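Local coordinates for ribokinase, putative (Burkholderia thailandensis, PDB 3B1N) that phosphorylates nucleosides as an ATP-dependent nucleoside kinase of the PfkB (ribokinase) family, with ADP and the nucleoside mizoribine bound in this structure, at the interface of chains A and B. Sequence-based numbering; all coordinates share one arbitrary frame. Chains: chain A/B, Ribokinase, putative.

Contact 1: the interface of chains A and B. Residues chain A 110, 192-194, 220-222; chain B 29-31.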
# COMPACT_ATOMS: atom_id res chain seq x y z
N ASP A 110 1.75 9.33 9.81
CA ASP A 110 2.11 10.66 9.31
C ASP A 110 1.24 11.01 8.08
O ASP A 110 1.49 12.03 7.39
CB ASP A 110 3.61 10.67 8.83
CG ASP A 110 4.59 10.76 9.93
OD1 ASP A 110 4.17 11.05 11.07
OD2 ASP A 110 5.83 10.59 9.70
N ASN A 192 -2.11 20.30 1.25
CA ASN A 192 -1.13 19.96 2.30
C ASN A 192 0.28 20.36 1.84
O ASN A 192 0.45 20.81 0.71
CB ASN A 192 -1.24 18.49 2.80
CG ASN A 192 -0.68 17.46 1.83
OD1 ASN A 192 0.10 17.76 0.92
ND2 ASN A 192 -1.10 16.21 2.03
N ASP A 193 1.26 20.26 2.74
CA ASP A 193 2.60 20.79 2.39
C ASP A 193 3.29 20.08 1.21
O ASP A 193 3.95 20.75 0.43
CB ASP A 193 3.52 20.87 3.64
CG ASP A 193 3.76 19.53 4.37
OD1 ASP A 193 3.29 18.43 3.96
OD2 ASP A 193 4.51 19.68 5.38
N TYR A 194 3.05 18.78 1.09
CA TYR A 194 3.60 17.99 -0.01
C TYR A 194 2.94 18.46 -1.30
O TYR A 194 3.65 18.76 -2.32
CB TYR A 194 3.31 16.51 0.30
CG TYR A 194 3.82 15.53 -0.72
CD1 TYR A 194 3.11 15.26 -1.87
CD2 TYR A 194 5.04 14.92 -0.51
CE1 TYR A 194 3.57 14.33 -2.84
CE2 TYR A 194 5.51 13.98 -1.46
CZ TYR A 194 4.78 13.74 -2.59
OH TYR A 194 5.25 12.83 -3.56
N THR A 220 -1.72 22.88 4.84
CA THR A 220 -1.77 22.10 6.10
C THR A 220 -0.49 21.26 6.26
O THR A 220 0.09 20.75 5.28
CB THR A 220 -2.98 21.20 6.17
OG1 THR A 220 -2.92 20.19 5.16
CG2 THR A 220 -4.30 21.97 6.01
N ARG A 221 -0.14 21.05 7.52
CA ARG A 221 1.17 20.53 7.86
C ARG A 221 1.08 19.45 8.93
O ARG A 221 1.92 19.35 9.81
CB ARG A 221 2.04 21.71 8.35
CG ARG A 221 2.23 22.77 7.25
CD ARG A 221 3.12 23.92 7.78
NE ARG A 221 3.05 25.07 6.88
CZ ARG A 221 3.75 25.21 5.74
NH1 ARG A 221 4.60 24.27 5.33
NH2 ARG A 221 3.62 26.36 5.04
N GLY A 222 0.03 18.65 8.83
CA GLY A 222 -0.11 17.50 9.73
C GLY A 222 -0.07 17.92 11.19
O GLY A 222 -0.77 18.83 11.58
N GLN B 29 9.24 17.81 3.87
CA GLN B 29 7.84 18.11 4.14
C GLN B 29 7.40 17.26 5.32
O GLN B 29 8.00 16.21 5.65
CB GLN B 29 6.97 17.74 2.92
CG GLN B 29 7.47 18.43 1.63
CD GLN B 29 7.46 19.96 1.73
OE1 GLN B 29 6.71 20.57 2.51
NE2 GLN B 29 8.33 20.60 0.90
N VAL B 30 6.30 17.64 5.96
CA VAL B 30 5.80 16.74 7.04
C VAL B 30 5.27 15.43 6.43
O VAL B 30 5.40 14.35 7.04
CB VAL B 30 4.68 17.47 7.83
CG1 VAL B 30 4.01 16.57 8.86
CG2 VAL B 30 5.27 18.71 8.55
N HIS B 31 4.60 15.54 5.30
CA HIS B 31 4.17 14.36 4.54
C HIS B 31 5.35 13.97 3.64
O HIS B 31 5.70 14.76 2.73
CB HIS B 31 2.91 14.66 3.70
CG HIS B 31 1.76 15.19 4.50
ND1 HIS B 31 1.64 16.52 4.88
CD2 HIS B 31 0.69 14.55 5.02
CE1 HIS B 31 0.54 16.67 5.62
NE2 HIS B 31 -0.04 15.47 5.73
O HOH W 1 6.33 11.75 7.15

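Contact 2: the interface of chains A and B. Residues chain A 104, 115-118; chain B 15, 37-40.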
# COMPACT_ATOMS: atom_id res chain seq x y z
N MET A 104 -8.24 2.33 -2.39
CA MET A 104 -7.47 1.44 -1.53
C MET A 104 -6.31 2.21 -1.05
O MET A 104 -5.39 2.54 -1.82
CB MET A 104 -6.96 0.21 -2.29
CG MET A 104 -7.78 -0.23 -3.39
SD MET A 104 -9.50 -0.53 -3.07
CE MET A 104 -9.13 -1.77 -1.84
N THR A 115 -2.32 5.70 -2.52
CA THR A 115 -3.67 5.22 -2.85
C THR A 115 -3.80 4.68 -4.27
O THR A 115 -3.39 5.33 -5.25
CB THR A 115 -4.69 6.34 -2.68
OG1 THR A 115 -4.67 6.74 -1.29
CG2 THR A 115 -6.11 5.90 -3.06
N ALA A 116 -4.39 3.50 -4.35
CA ALA A 116 -4.80 2.92 -5.61
C ALA A 116 -6.29 3.22 -5.77
O ALA A 116 -7.12 2.75 -4.96
CB ALA A 116 -4.53 1.45 -5.58
N PHE A 117 -6.65 4.00 -6.78
CA PHE A 117 -8.01 4.49 -6.91
C PHE A 117 -8.76 3.83 -8.07
O PHE A 117 -8.23 3.81 -9.22
CB PHE A 117 -7.98 6.00 -7.09
CG PHE A 117 -9.29 6.68 -6.73
CD1 PHE A 117 -9.63 6.85 -5.39
CD2 PHE A 117 -10.15 7.15 -7.71
CE1 PHE A 117 -10.82 7.45 -5.03
CE2 PHE A 117 -11.37 7.77 -7.34
CZ PHE A 117 -11.68 7.92 -6.01
N HIS A 118 -9.95 3.30 -7.83
CA HIS A 118 -10.78 2.65 -8.86
C HIS A 118 -11.88 3.68 -9.10
O HIS A 118 -12.81 3.77 -8.31
CB HIS A 118 -11.46 1.40 -8.33
CG HIS A 118 -10.54 0.33 -7.84
ND1 HIS A 118 -10.16 -0.74 -8.62
CD2 HIS A 118 -10.00 0.11 -6.61
CE1 HIS A 118 -9.38 -1.55 -7.91
NE2 HIS A 118 -9.26 -1.05 -6.69
N MET B 15 -1.24 -3.67 -6.38
CA MET B 15 -1.46 -2.34 -6.91
C MET B 15 -0.11 -1.81 -7.32
O MET B 15 0.74 -1.52 -6.46
CB MET B 15 -2.08 -1.51 -5.80
CG MET B 15 -3.57 -1.94 -5.53
SD MET B 15 -4.08 -1.58 -3.86
CE MET B 15 -3.36 -3.00 -2.97
N PHE B 37 -3.06 6.88 -7.64
CA PHE B 37 -2.88 6.43 -9.03
C PHE B 37 -4.03 5.52 -9.40
O PHE B 37 -4.59 4.78 -8.54
CB PHE B 37 -1.51 5.78 -9.23
CG PHE B 37 -1.21 4.61 -8.32
CD1 PHE B 37 -1.48 3.29 -8.73
CD2 PHE B 37 -0.62 4.81 -7.06
CE1 PHE B 37 -1.17 2.18 -7.87
CE2 PHE B 37 -0.35 3.73 -6.22
CZ PHE B 37 -0.63 2.41 -6.63
N LEU B 38 -4.42 5.54 -10.68
CA LEU B 38 -5.55 4.72 -11.12
C LEU B 38 -5.17 3.26 -11.24
O LEU B 38 -4.05 2.89 -11.70
CB LEU B 38 -6.07 5.17 -12.50
CG LEU B 38 -6.87 6.47 -12.56
CD1 LEU B 38 -7.58 6.46 -13.93
CD2 LEU B 38 -7.87 6.72 -11.42
N VAL B 39 -6.11 2.42 -10.82
CA VAL B 39 -5.95 0.98 -10.96
C VAL B 39 -7.21 0.38 -11.57
O VAL B 39 -8.31 0.97 -11.45
CB VAL B 39 -5.60 0.27 -9.63
CG1 VAL B 39 -4.23 0.75 -9.13
CG2 VAL B 39 -6.66 0.50 -8.56
N PRO B 40 -7.08 -0.77 -12.25
CA PRO B 40 -8.26 -1.46 -12.77
C PRO B 40 -9.02 -2.23 -11.72
O PRO B 40 -8.64 -2.23 -10.51
CB PRO B 40 -7.66 -2.44 -13.79
CG PRO B 40 -6.27 -2.69 -13.31
CD PRO B 40 -5.81 -1.37 -12.71
O HOH W 2 -11.07 0.19 -11.20

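Contact 3: the interface of chains A and B. Residues chain A 26, 29, 31; chain B 194, 197-198.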
# COMPACT_ATOMS: atom_id res chain seq x y z
N LEU A 26 15.32 2.83 3.70
CA LEU A 26 16.77 2.63 3.75
C LEU A 26 17.33 2.98 2.38
O LEU A 26 17.48 2.10 1.50
CB LEU A 26 17.10 1.16 4.12
CG LEU A 26 16.73 0.70 5.53
CD1 LEU A 26 17.12 -0.77 5.63
CD2 LEU A 26 17.41 1.54 6.63
N GLN A 29 20.18 0.95 0.55
CA GLN A 29 19.98 -0.39 -0.01
C GLN A 29 19.43 -0.32 -1.44
O GLN A 29 19.01 0.76 -1.88
CB GLN A 29 19.03 -1.19 0.87
CG GLN A 29 19.44 -1.26 2.34
CD GLN A 29 20.80 -1.89 2.52
OE1 GLN A 29 21.22 -2.79 1.76
NE2 GLN A 29 21.52 -1.40 3.50
N HIS A 31 16.70 -2.02 -2.48
CA HIS A 31 15.33 -1.82 -2.12
C HIS A 31 15.25 -0.72 -1.02
O HIS A 31 15.82 -0.88 0.06
CB HIS A 31 14.73 -3.15 -1.66
CG HIS A 31 14.83 -4.26 -2.67
ND1 HIS A 31 15.96 -5.05 -2.80
CD2 HIS A 31 13.93 -4.76 -3.56
CE1 HIS A 31 15.75 -5.98 -3.72
NE2 HIS A 31 14.52 -5.84 -4.18
N TYR B 194 17.54 -5.49 1.51
CA TYR B 194 16.85 -4.70 2.53
C TYR B 194 16.68 -5.57 3.77
O TYR B 194 16.99 -5.17 4.91
CB TYR B 194 15.51 -4.18 1.98
CG TYR B 194 14.65 -3.42 2.99
CD1 TYR B 194 13.83 -4.10 3.86
CD2 TYR B 194 14.71 -2.04 3.04
CE1 TYR B 194 13.04 -3.41 4.81
CE2 TYR B 194 13.92 -1.35 3.96
CZ TYR B 194 13.11 -2.03 4.81
OH TYR B 194 12.36 -1.31 5.73
N LYS B 197 19.93 -6.28 5.64
CA LYS B 197 20.28 -5.18 6.57
C LYS B 197 19.51 -5.28 7.89
O LYS B 197 20.09 -5.14 8.99
CB LYS B 197 20.10 -3.81 5.90
CG LYS B 197 20.40 -2.62 6.83
CD LYS B 197 21.90 -2.64 7.23
CE LYS B 197 22.24 -1.45 8.15
NZ LYS B 197 23.68 -1.16 7.97
N LEU B 198 18.21 -5.56 7.81
CA LEU B 198 17.40 -5.71 9.00
C LEU B 198 17.83 -6.91 9.82
O LEU B 198 17.79 -6.85 11.06
CB LEU B 198 15.91 -5.81 8.61
CG LEU B 198 15.04 -4.56 8.56
CD1 LEU B 198 15.70 -3.41 7.85
CD2 LEU B 198 13.74 -4.92 7.92

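Contact 4: the interface of chains A and B. Residues chain A 30-34; chain B 22, 110-112, 194.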
# COMPACT_ATOMS: atom_id res chain seq x y z
N VAL A 30 19.42 -1.42 -2.18
CA VAL A 30 18.80 -1.45 -3.51
C VAL A 30 17.30 -1.23 -3.35
O VAL A 30 16.71 -0.38 -4.01
CB VAL A 30 19.10 -2.78 -4.23
CG1 VAL A 30 18.21 -3.00 -5.48
CG2 VAL A 30 20.58 -2.84 -4.55
N HIS A 31 16.70 -2.02 -2.48
CA HIS A 31 15.33 -1.82 -2.12
C HIS A 31 15.25 -0.72 -1.02
O HIS A 31 15.82 -0.88 0.06
CB HIS A 31 14.73 -3.15 -1.66
CG HIS A 31 14.83 -4.26 -2.67
ND1 HIS A 31 15.96 -5.05 -2.80
CD2 HIS A 31 13.93 -4.76 -3.56
CE1 HIS A 31 15.75 -5.98 -3.72
NE2 HIS A 31 14.52 -5.84 -4.18
N LEU A 32 14.53 0.36 -1.33
CA LEU A 32 14.23 1.48 -0.42
C LEU A 32 13.39 1.03 0.78
O LEU A 32 13.65 1.45 1.94
CB LEU A 32 13.47 2.60 -1.18
CG LEU A 32 13.13 3.84 -0.30
CD1 LEU A 32 14.39 4.58 0.06
CD2 LEU A 32 12.11 4.77 -0.95
N ILE A 33 12.39 0.21 0.49
CA ILE A 33 11.43 -0.15 1.53
C ILE A 33 10.73 -1.45 1.19
O ILE A 33 10.30 -1.69 0.05
CB ILE A 33 10.44 1.01 1.86
CG1 ILE A 33 9.55 0.59 3.04
CG2 ILE A 33 9.59 1.35 0.65
CD1 ILE A 33 8.74 1.69 3.70
N ASN A 34 10.76 -2.34 2.18
CA ASN A 34 9.88 -3.48 2.22
C ASN A 34 9.21 -3.41 3.56
O ASN A 34 9.87 -3.29 4.62
CB ASN A 34 10.63 -4.79 2.20
CG ASN A 34 11.23 -5.13 0.88
OD1 ASN A 34 11.01 -4.49 -0.16
ND2 ASN A 34 12.01 -6.17 0.91
N ARG B 22 11.25 6.40 -4.87
CA ARG B 22 12.33 7.31 -4.60
C ARG B 22 12.15 8.68 -5.27
O ARG B 22 12.74 9.64 -4.80
CB ARG B 22 13.66 6.72 -5.10
CG ARG B 22 14.14 5.59 -4.18
CD ARG B 22 15.40 4.92 -4.81
NE ARG B 22 15.86 3.77 -4.00
CZ ARG B 22 16.81 3.83 -3.08
NH1 ARG B 22 17.39 4.98 -2.80
NH2 ARG B 22 17.16 2.70 -2.45
N ASP B 110 11.04 -0.49 -8.80
CA ASP B 110 12.31 -0.83 -8.12
C ASP B 110 12.18 -2.04 -7.22
O ASP B 110 13.13 -2.42 -6.52
CB ASP B 110 12.74 0.30 -7.20
CG ASP B 110 13.56 1.35 -7.89
OD1 ASP B 110 13.73 1.25 -9.13
OD2 ASP B 110 14.07 2.25 -7.16
N ASN B 111 10.99 -2.61 -7.20
CA ASN B 111 10.71 -3.82 -6.46
C ASN B 111 10.52 -3.44 -4.98
O ASN B 111 10.62 -4.27 -4.08
CB ASN B 111 11.85 -4.88 -6.63
CG ASN B 111 12.14 -5.29 -8.13
OD1 ASN B 111 12.89 -6.25 -8.34
ND2 ASN B 111 11.56 -4.61 -9.11
N ASN B 112 10.24 -2.15 -4.70
CA ASN B 112 9.78 -1.79 -3.35
C ASN B 112 8.35 -2.24 -3.20
O ASN B 112 7.59 -2.16 -4.17
CB ASN B 112 9.91 -0.27 -3.10
CG ASN B 112 11.35 0.17 -3.19
OD1 ASN B 112 12.20 -0.40 -2.51
ND2 ASN B 112 11.65 1.15 -4.06
N TYR B 194 17.54 -5.49 1.51
CA TYR B 194 16.85 -4.70 2.53
C TYR B 194 16.68 -5.57 3.77
O TYR B 194 16.99 -5.17 4.91
CB TYR B 194 15.51 -4.18 1.98
CG TYR B 194 14.65 -3.42 2.99
CD1 TYR B 194 13.83 -4.10 3.86
CD2 TYR B 194 14.71 -2.04 3.04
CE1 TYR B 194 13.04 -3.41 4.81
CE2 TYR B 194 13.92 -1.35 3.96
CZ TYR B 194 13.11 -2.03 4.81
OH TYR B 194 12.36 -1.31 5.73
O HOH W 3 14.56 1.39 -4.69
O HOH W 4 10.62 -6.72 -2.23
O HOH W 5 10.42 -2.81 7.46

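Contact 1: the interface of chains A and B
At the edge of the ADP pocket of this PfkB-family kinase, which A:Asn192, A:Thr220, A:Arg221 and A:Gly222 help to line, A:Asp193, the first residue of helix 193-203, grips the loop B:Gln29 to B:His31 of the other chain. The carboxylate takes a different partner on each oxygen. B:His31 ND1 donates to A:Asp193 OD1 at 2.7 Å. The acceptor lies in the imidazole plane, but the donor comes from above the carboxylate, whose plane stands 90° to the ring. B:Val30 N donates to A:Asp193 OD2 at 2.8 Å, on the syn side and tilted from the plane. A:Asp193 CG sits between the backbone N and the carbonyl carbon (chi1 58°), which turns the carboxylate toward the loop. A:Asn192 lays its amide over one face of the B:His31 ring. The two planes are 19° apart, and A:Asn192 ND2 lies 3.7 Å above the ring plane, over its centre. The bond at ND1 and this stack together would fix the rotation of the imidazole. B:Val30 sets CG1 3.6 Å from the backbone oxygen O of A:Arg221. On the other flank a water lies 2.8 Å from both B:Val30 O and A:Asp110 OD2.

Contact 2: the interface of chains A and B
A:Ala116 and B:Met15 form the apolar centre, where strand 114-118 of chain A runs beside strand 35-38 of chain B. The methyl CB of A:Ala116 touches the thioether SD of B:Met15 at 3.5 Å. A:Met104 approaches the same sulfur with its CB, at 3.7 Å, and the two methionine chains cross at about a right angle. B:Val39 adds CG1, 3.6 Å from A:Ala116 CB. B:Phe37 turns one ring face toward the backbone of A:Ala116, with A:Ala116 CA over the ring centre. Its CG lies between the backbone N and the carbonyl carbon (chi1 56°), which folds the ring back over the neighbouring strand.

Around this centre the two strands pair in parallel. B:Phe37 N donates to A:Thr115 O at 2.9 Å. A:Phe117 N donates to B:Phe37 O at 2.8 Å, and B:Val39 N to A:Phe117 O at 3.0 Å. The backbone of A:Phe117, a residue of the nucleoside pocket, is thus tied to the partner chain through both its N and its O. At the rim, the two methyls of B:Val39 part company: CG1 goes to the alanine, while CG2 sits over the centre of the A:His118 ring in a CH-pi contact. A water in the plane of that ring lies 2.9 Å from A:His118 ND1 and 2.9 Å from B:Val39 O.

Contact 3: the interface of chains A and B
A:Leu26 packs on B:Tyr194 with its branch carbon CG and methyl CD1, and on B:Leu198 with CD1. Its CD1 lies 3.7 Å from the ring carbon CE2 of B:Tyr194 and also 3.7 Å from the methyl CD1 of B:Leu198. The leucine side chain crosses the tyrosine at about a right angle, along the CD2-CE2 side of the ring. The same methyl comes to 4.0 Å from B:Lys197 CG. A:Gln29 crosses B:Lys197 at about a right angle. The amide nitrogen NE2 of A:Gln29 touches the lysine methylene CB at 3.7 Å, so the contact uses the aliphatic stem of the lysine. At the same CD2-CE2 edge, nearer the ring plane, the backbone oxygen O of A:His31 lies 3.4 Å from B:Tyr194 CD2. The patch is held by van der Waals contact, with no polar pair within bonding distance.

The second shell sets these groups in place. Within chain B, B:Leu198 CD1 lies 4.0 Å above the plane of the B:Tyr194 ring, offset toward its rim, on the same face as A:Leu26 CD1. The glutamine chain bends at its second torsion (chi2 -59°), which carries its amide toward the lysine. B:Tyr194, B:Lys197 and B:Leu198 are spaced by three and four positions and so share a face of helix 193-203. In chain A, the contact comes from the loop between the 3-10 helix 21-24 and strand 34-38, which lies along the first turns of the partner's helix.

Contact 4: the interface of chains A and B
A:Leu32 and B:Asn112 meet with the asparagine side chain turned to the backbone of the A loop. Its amide oxygen OD1 accepts from A:Leu32 N at 2.7 Å and from A:Ile33 N at 3.1 Å. Both donors come from the same face of the amide. The first bond is strongly bent, 115° at the hydrogen, and the second is nearly straight. B:Arg22 and A:Leu32 slide past each other in opposite directions, with the methyl CD1 of A:Leu32 over the centre of one guanidinium face. A water at the guanidinium edge lies 2.8 Å from B:Arg22 NE and 2.7 Å from B:Asp110 OD2. It also links B:Asn112 ND2 to A:Val30 O, so it ties three side chains of one subunit to the loop of the other.

B:Tyr194 has CG anti to the backbone N (chi1 176°), which swings the ring out over A:Ile33 and A:Asn34. A:Asn34 N lies 3.5 Å above the B:Tyr194 ring plane, over the centre. The two side chains run past each other in opposite directions, amide and ring planes 47° apart. A water in the ring plane bridges B:Tyr194 OH, at 3.0 Å, and A:Asn34 O. The A:His31 ring presents its edge to the backbone of B:Asn111, with CD2 3.4 Å from that residue's O. B:Asn111 lines the ADP pocket of its own chain. The contact appears to anchor the A loop and is likely to hold A:His31 at the partner's nucleotide site.

Contacts 3 and 4 adjoin, about 7 Å apart between the centres of their C-alpha atoms, and share A:His31 and B:Tyr194. Contact 1 lies about 26 Å from contact 3 and 23 Å from contact 4. It uses the same elements with the chains exchanged: the loop around residue 31 against the start of helix 193-203. Contact 2 is about 22 Å from contact 1 and 20 Å from contact 4, and joins strands near the nucleoside pocket. The two-fold repeats every contact. Each subunit thus appears to contribute to its partner's nucleotide site, which suggests a functional dimer.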